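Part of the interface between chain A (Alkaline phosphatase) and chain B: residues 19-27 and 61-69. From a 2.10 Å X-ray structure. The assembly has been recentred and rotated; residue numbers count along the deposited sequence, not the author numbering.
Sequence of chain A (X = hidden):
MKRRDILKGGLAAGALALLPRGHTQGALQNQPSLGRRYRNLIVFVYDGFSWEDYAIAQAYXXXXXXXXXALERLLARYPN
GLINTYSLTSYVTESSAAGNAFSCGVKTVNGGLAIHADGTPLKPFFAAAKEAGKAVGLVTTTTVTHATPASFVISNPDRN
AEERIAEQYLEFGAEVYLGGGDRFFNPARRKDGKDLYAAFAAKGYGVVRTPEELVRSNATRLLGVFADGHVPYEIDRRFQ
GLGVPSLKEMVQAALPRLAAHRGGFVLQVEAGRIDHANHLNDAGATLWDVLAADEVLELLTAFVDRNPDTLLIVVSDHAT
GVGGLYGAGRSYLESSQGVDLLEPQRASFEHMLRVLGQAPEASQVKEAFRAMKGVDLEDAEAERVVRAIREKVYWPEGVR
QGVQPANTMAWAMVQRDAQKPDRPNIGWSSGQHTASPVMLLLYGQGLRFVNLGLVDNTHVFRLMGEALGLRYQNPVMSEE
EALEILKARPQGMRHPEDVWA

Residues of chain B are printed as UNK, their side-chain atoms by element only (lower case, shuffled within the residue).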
ATOM      1  N   LEU A  19      -6.960  20.435 -18.494  1.00 45.94           N
ATOM      2  CA  LEU A  19      -7.096  19.495 -17.400  1.00 43.96           C
ATOM      3  C   LEU A  19      -8.029  18.335 -17.750  1.00 34.28           C
ATOM      4  O   LEU A  19      -8.950  18.472 -18.554  1.00 40.64           O
ATOM      5  CB  LEU A  19      -7.615  20.222 -16.163  1.00 43.00           C
ATOM      6  CG  LEU A  19      -6.661  21.192 -15.474  1.00 39.74           C
ATOM      7  CD1 LEU A  19      -7.377  21.887 -14.314  1.00 45.32           C
ATOM      8  CD2 LEU A  19      -5.403  20.489 -14.969  1.00 45.28           C
ATOM      9  N   PRO A  20      -7.799  17.179 -17.138  1.00 31.86           N
ATOM     10  CA  PRO A  20      -8.656  16.020 -17.417  1.00 34.03           C
ATOM     11  C   PRO A  20     -10.090  16.262 -16.989  1.00 32.38           C
ATOM     12  O   PRO A  20     -10.366  16.958 -16.001  1.00 32.58           O
ATOM     13  CB  PRO A  20      -8.013  14.891 -16.602  1.00 30.66           C
ATOM     14  CG  PRO A  20      -7.084  15.574 -15.623  1.00 39.91           C
ATOM     15  CD  PRO A  20      -6.692  16.875 -16.205  1.00 36.42           C
ATOM     16  N   ARG A  21     -11.010  15.644 -17.731  1.00 33.85           N
ATOM     17  CA  ARG A  21     -12.422  15.701 -17.379  1.00 35.67           C
ATOM     18  C   ARG A  21     -12.595  15.232 -15.939  1.00 33.88           C
ATOM     19  O   ARG A  21     -12.088  14.179 -15.554  1.00 32.19           O
ATOM     20  CB  ARG A  21     -13.246  14.829 -18.334  1.00 38.76           C
ATOM     21  CG  ARG A  21     -14.765  14.941 -18.136  1.00 71.01           C
ATOM     22  CD  ARG A  21     -15.546  13.964 -19.038  1.00 71.00           C
ATOM     23  NE  ARG A  21     -15.489  12.566 -18.592  1.00 82.95           N
ATOM     24  CZ  ARG A  21     -14.826  11.588 -19.222  1.00 83.92           C
ATOM     25  NH1 ARG A  21     -14.133  11.837 -20.342  1.00 69.51           N
ATOM     26  NH2 ARG A  21     -14.856  10.351 -18.722  1.00 65.68           N
ATOM     27  N   GLY A  22     -13.294  16.040 -15.139  1.00 34.39           N
ATOM     28  CA  GLY A  22     -13.465  15.766 -13.727  1.00 32.96           C
ATOM     29  C   GLY A  22     -12.492  16.466 -12.808  1.00 29.70           C
ATOM     30  O   GLY A  22     -12.562  16.255 -11.591  1.00 25.66           O
ATOM     31  N   HIS A  23     -11.591  17.294 -13.341  1.00 30.68           N
ATOM     32  CA  HIS A  23     -10.579  17.921 -12.502  1.00 32.36           C
ATOM     33  C   HIS A  23     -11.193  18.717 -11.355  1.00 27.03           C
ATOM     34  O   HIS A  23     -10.569  18.853 -10.297  1.00 28.55           O
ATOM     35  CB  HIS A  23      -9.669  18.824 -13.354  1.00 33.53           C
ATOM     36  CG  HIS A  23     -10.410  19.894 -14.107  1.00 39.18           C
ATOM     37  ND1 HIS A  23     -10.622  21.160 -13.595  1.00 34.17           N
ATOM     38  CD2 HIS A  23     -10.966  19.891 -15.340  1.00 38.56           C
ATOM     39  CE1 HIS A  23     -11.291  21.881 -14.474  1.00 34.88           C
ATOM     40  NE2 HIS A  23     -11.517  21.134 -15.540  1.00 40.10           N
ATOM     41  N   THR A  24     -12.395  19.273 -11.537  1.00 30.38           N
ATOM     42  CA  THR A  24     -12.965  20.080 -10.458  1.00 29.15           C
ATOM     43  C   THR A  24     -13.321  19.236  -9.240  1.00 28.92           C
ATOM     44  O   THR A  24     -13.613  19.790  -8.185  1.00 31.64           O
ATOM     45  CB  THR A  24     -14.222  20.828 -10.912  1.00 23.48           C
ATOM     46  OG1 THR A  24     -15.208  19.890 -11.318  1.00 26.02           O
ATOM     47  CG2 THR A  24     -13.918  21.780 -12.059  1.00 29.75           C
ATOM     48  N   GLN A  25     -13.288  17.912  -9.365  1.00 29.67           N
ATOM     49  CA  GLN A  25     -13.627  17.011  -8.273  1.00 33.46           C
ATOM     50  C   GLN A  25     -12.485  16.070  -7.908  1.00 30.41           C
ATOM     51  O   GLN A  25     -12.714  15.092  -7.179  1.00 28.14           O
ATOM     52  CB  GLN A  25     -14.855  16.177  -8.651  1.00 40.44           C
ATOM     53  CG  GLN A  25     -15.932  16.974  -9.310  1.00 46.48           C
ATOM     54  CD  GLN A  25     -17.183  16.949  -8.511  1.00 53.00           C
ATOM     55  OE1 GLN A  25     -17.200  17.369  -7.356  1.00 67.49           O
ATOM     56  NE2 GLN A  25     -18.246  16.419  -9.097  1.00 64.11           N
ATOM     57  N   GLY A  26     -11.282  16.325  -8.406  1.00 27.81           N
ATOM     58  CA  GLY A  26     -10.145  15.473  -8.112  1.00 27.42           C
ATOM     59  C   GLY A  26      -9.456  15.798  -6.799  1.00 28.40           C
ATOM     60  O   GLY A  26      -9.800  16.745  -6.084  1.00 22.69           O
ATOM     61  N   ALA A  27      -8.433  14.987  -6.496  1.00 20.00           N
ATOM     62  CA  ALA A  27      -7.771  15.080  -5.200  1.00 23.52           C
ATOM     63  C   ALA A  27      -7.089  16.422  -5.034  1.00 22.19           C
ATOM     64  O   ALA A  27      -6.948  16.925  -3.913  1.00 23.30           O
ATOM     65  CB  ALA A  27      -6.755  13.951  -5.032  1.00 24.86           C
TER
ATOM     66  N   UNK B  61      -5.995   6.757 -15.960  1.00 27.04           N
ATOM     67  CA  UNK B  61      -7.177   7.520 -16.338  1.00 23.29           C
ATOM     68  C   UNK B  61      -6.790   8.939 -16.731  1.00 24.50           C
ATOM     69  O   UNK B  61      -7.185   9.439 -17.781  1.00 27.95           O
ATOM     70  c   UNK B  61      -8.191   7.511 -15.192  1.00 28.66           C
ATOM     71  N   UNK B  62      -5.974   9.589 -15.912  1.00 20.86           N
ATOM     72  CA  UNK B  62      -5.621  10.980 -16.182  1.00 26.98           C
ATOM     73  C   UNK B  62      -4.728  11.091 -17.422  1.00 24.96           C
ATOM     74  O   UNK B  62      -5.044  11.822 -18.356  1.00 26.02           O
ATOM     75  c   UNK B  62      -6.375  14.338 -11.580  1.00 33.20           C
ATOM     76  c   UNK B  62      -5.925  12.105 -13.880  1.00 26.95           C
ATOM     77  c   UNK B  62      -4.943  11.598 -14.957  1.00 30.48           C
ATOM     78  c   UNK B  62      -5.237  12.369 -12.528  1.00 24.38           C
ATOM     79  n   UNK B  62      -7.190  14.863 -10.664  1.00 24.79           N
ATOM     80  n   UNK B  62      -6.130  13.032 -11.579  1.00 27.87           N
ATOM     81  n   UNK B  62      -5.816  15.136 -12.500  1.00 24.05           N
ATOM     82  N   UNK B  63      -3.658  10.303 -17.473  1.00 24.20           N
ATOM     83  CA  UNK B  63      -2.632  10.482 -18.484  1.00 30.81           C
ATOM     84  C   UNK B  63      -3.010   9.895 -19.831  1.00 31.10           C
ATOM     85  O   UNK B  63      -2.636  10.447 -20.865  1.00 30.67           O
ATOM     86  c   UNK B  63      -0.115  10.094 -18.822  1.00 32.80           C
ATOM     87  c   UNK B  63      -1.348   9.827 -17.998  1.00 29.51           C
ATOM     88  c   UNK B  63       1.041   9.391 -18.131  1.00 30.72           C
ATOM     89  n   UNK B  63       3.235  11.210 -18.233  1.00 35.03           N
ATOM     90  n   UNK B  63       4.257   9.851 -19.767  1.00 31.58           N
ATOM     91  c   UNK B  63       3.236  10.108 -18.979  1.00 29.86           C
ATOM     92  n   UNK B  63       2.223   9.252 -18.964  1.00 29.78           N
ATOM     93  N   UNK B  64      -3.673   8.739 -19.853  1.00 28.28           N
ATOM     94  CA  UNK B  64      -3.956   8.081 -21.117  1.00 24.52           C
ATOM     95  C   UNK B  64      -5.401   8.213 -21.534  1.00 32.78           C
ATOM     96  O   UNK B  64      -5.711   7.969 -22.699  1.00 27.16           O
ATOM     97  n   UNK B  64      -1.628   7.056 -22.952  1.00 42.96           N
ATOM     98  c   UNK B  64      -2.170   6.230 -20.672  1.00 32.96           C
ATOM     99  c   UNK B  64      -1.077   6.727 -21.651  1.00 39.73           C
ATOM    100  n   UNK B  64      -1.962   8.374 -24.795  1.00 66.30           N
ATOM    101  c   UNK B  64      -1.349   8.158 -23.630  1.00 55.50           C
ATOM    102  n   UNK B  64      -0.454   9.027 -23.147  1.00 46.59           N
ATOM    103  c   UNK B  64      -3.604   6.579 -21.066  1.00 25.50           C
ATOM    104  N   UNK B  65      -6.300   8.564 -20.616  1.00 25.87           N
ATOM    105  CA  UNK B  65      -7.709   8.712 -20.950  1.00 23.99           C
ATOM    106  C   UNK B  65      -8.205  10.128 -20.707  1.00 23.99           C
ATOM    107  O   UNK B  65      -9.382  10.403 -20.921  1.00 23.34           O
ATOM    108  o   UNK B  65      -9.685   5.457 -18.758  1.00 36.78           O
ATOM    109  c   UNK B  65      -9.131   5.203 -19.828  1.00 40.96           C
ATOM    110  n   UNK B  65      -9.325   4.050 -20.494  1.00 31.72           N
ATOM    111  c   UNK B  65      -8.553   7.703 -20.164  1.00 24.56           C
ATOM    112  c   UNK B  65      -8.167   6.211 -20.453  1.00 32.04           C
ATOM    113  N   UNK B  66      -7.341  11.032 -20.271  1.00 25.25           N
ATOM    114  CA  UNK B  66      -7.775  12.408 -20.078  1.00 27.38           C
ATOM    115  C   UNK B  66      -8.946  12.582 -19.140  1.00 28.81           C
ATOM    116  O   UNK B  66      -9.788  13.458 -19.371  1.00 28.49           O
ATOM    117  N   UNK B  67      -9.021  11.789 -18.072  1.00 28.17           N
ATOM    118  CA  UNK B  67     -10.169  11.866 -17.173  1.00 29.24           C
ATOM    119  C   UNK B  67      -9.761  11.469 -15.757  1.00 28.22           C
ATOM    120  O   UNK B  67      -8.795  10.728 -15.546  1.00 30.04           O
ATOM    121  n   UNK B  67     -11.577   5.048 -16.758  1.00 34.55           N
ATOM    122  c   UNK B  67     -11.312  10.957 -17.634  1.00 31.12           C
ATOM    123  n   UNK B  67     -11.620   7.152 -17.686  1.00 43.28           N
ATOM    124  c   UNK B  67     -10.919   9.486 -17.547  1.00 37.68           C
ATOM    125  c   UNK B  67     -12.046   6.288 -16.760  1.00 46.20           C
ATOM    126  c   UNK B  67     -12.061   8.542 -17.788  1.00 44.86           C
ATOM    127  n   UNK B  67     -12.930   6.655 -15.837  1.00 46.09           N
ATOM    128  N   UNK B  68     -10.533  11.959 -14.791  1.00 23.09           N
ATOM    129  CA  UNK B  68     -10.327  11.638 -13.379  1.00 24.29           C
ATOM    130  C   UNK B  68     -11.128  10.387 -13.033  1.00 25.49           C
ATOM    131  O   UNK B  68     -12.350  10.344 -13.194  1.00 23.76           O
ATOM    132  c   UNK B  68      -9.870  14.030 -12.802  1.00 26.27           C
ATOM    133  c   UNK B  68     -10.626  12.441 -11.005  1.00 27.76           C
ATOM    134  c   UNK B  68     -10.737  12.812 -12.483  1.00 24.87           C
ATOM    135  N   UNK B  69     -10.431   9.353 -12.591  1.00 29.89           N
ATOM    136  CA  UNK B  69     -11.086   8.143 -12.097  1.00 25.86           C
ATOM    137  C   UNK B  69     -12.212   8.477 -11.118  1.00 27.08           C
ATOM    138  O   UNK B  69     -12.061   9.316 -10.229  1.00 24.09           O
ATOM    139  c   UNK B  69     -10.139   5.132 -12.619  1.00 28.66           C
ATOM    140  c   UNK B  69     -10.000   7.280 -11.438  1.00 28.10           C
ATOM    141  c   UNK B  69     -10.111   5.771 -11.257  1.00 30.77           C
ATOM    142  c   UNK B  69      -8.930   5.320 -10.396  1.00 22.97           C
TER
HETATM  143  O   HOH W   1      -8.108  17.681  -9.237  1.00 32.52           O

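Position 61 of chain B carries one side-chain carbon, a lone CB, and it touches nothing on chain A. This is B:Ala61.

Position 62 has four carbons and three nitrogens. Three carbons run out to a nitrogen, and the next carbon carries two more nitrogens: a guanidinium. That end comes nearer to chain A than the CA-to-CB bond suggests, and lies by A:Pro20 and A:Gly26. The residue is B:Arg62. Its NH1 is 3.4 Å from A:Pro20 CG, and its NH2 is 4.0 Å from A:Gly26 CA, which sits at the guanidinium edge.

Position 63 has the same seven atoms in the same order, but its CB points away from chain A and the side chain makes no contact. It is B:Arg63. Position 64 again has four carbons and three nitrogens, ending in a guanidinium, and is out of reach of chain A. It is B:Arg64.

Position 65 has three carbons, the third carrying one oxygen and one nitrogen. It makes no contact with chain A. The chain length fits an amide one carbon longer than asparagine, so this is B:Gln65.

Position 66 has no side-chain atoms. Its phi is positive, which favours the residue found, B:Gly66. Here the chain leaves the helix, and the carbonyl O accepts a hydrogen bond from A:Arg21 N at 3.0 Å.

Position 67 is a fourth guanidinium side chain, with three carbons before the first nitrogen. Its CB lies over one face of the A:Arg21 guanidinium. It is B:Arg67. The end leads away from chain A, and B:Arg67 NE and NH2 each donate to B:Gln65 OE1, both at 2.8 Å.

Position 68 has three carbons, one bonded to the other two, and the CB points toward chain A. This is B:Val68. B:Val68 CG2 lies 3.6 Å from A:Gly22 C and 4.3 Å from A:Pro20 CG.

Position 69 has four carbons, forked at the second, and its CB points away. It is B:Leu69, at the N-cap position of the next helix.

The contact rests on backbone pairing. A:Arg21 N donates to B:Gly66 O, and A:Arg21 O accepts from B:Val68 N at 2.8 Å, so a single beta bridge joins A:Arg21 to B:Arg67. A:Arg21 pairs from inside a type II turn that runs from A:Pro20 to A:His23. The backbone angles of A:Gly22 by themselves call for glycine, since a CB would be jammed against A:Arg21 O; that CB would also be tight against B:Val68 CB, at 3.2 Å. A:Pro20 packs against B:Arg62 and B:Val68. One water links A:His23 O, at 2.9 Å from the water O, to B:Arg62 NH2, at 3.3 Å from it.

Chain B (61-69) ARRRQGRVL
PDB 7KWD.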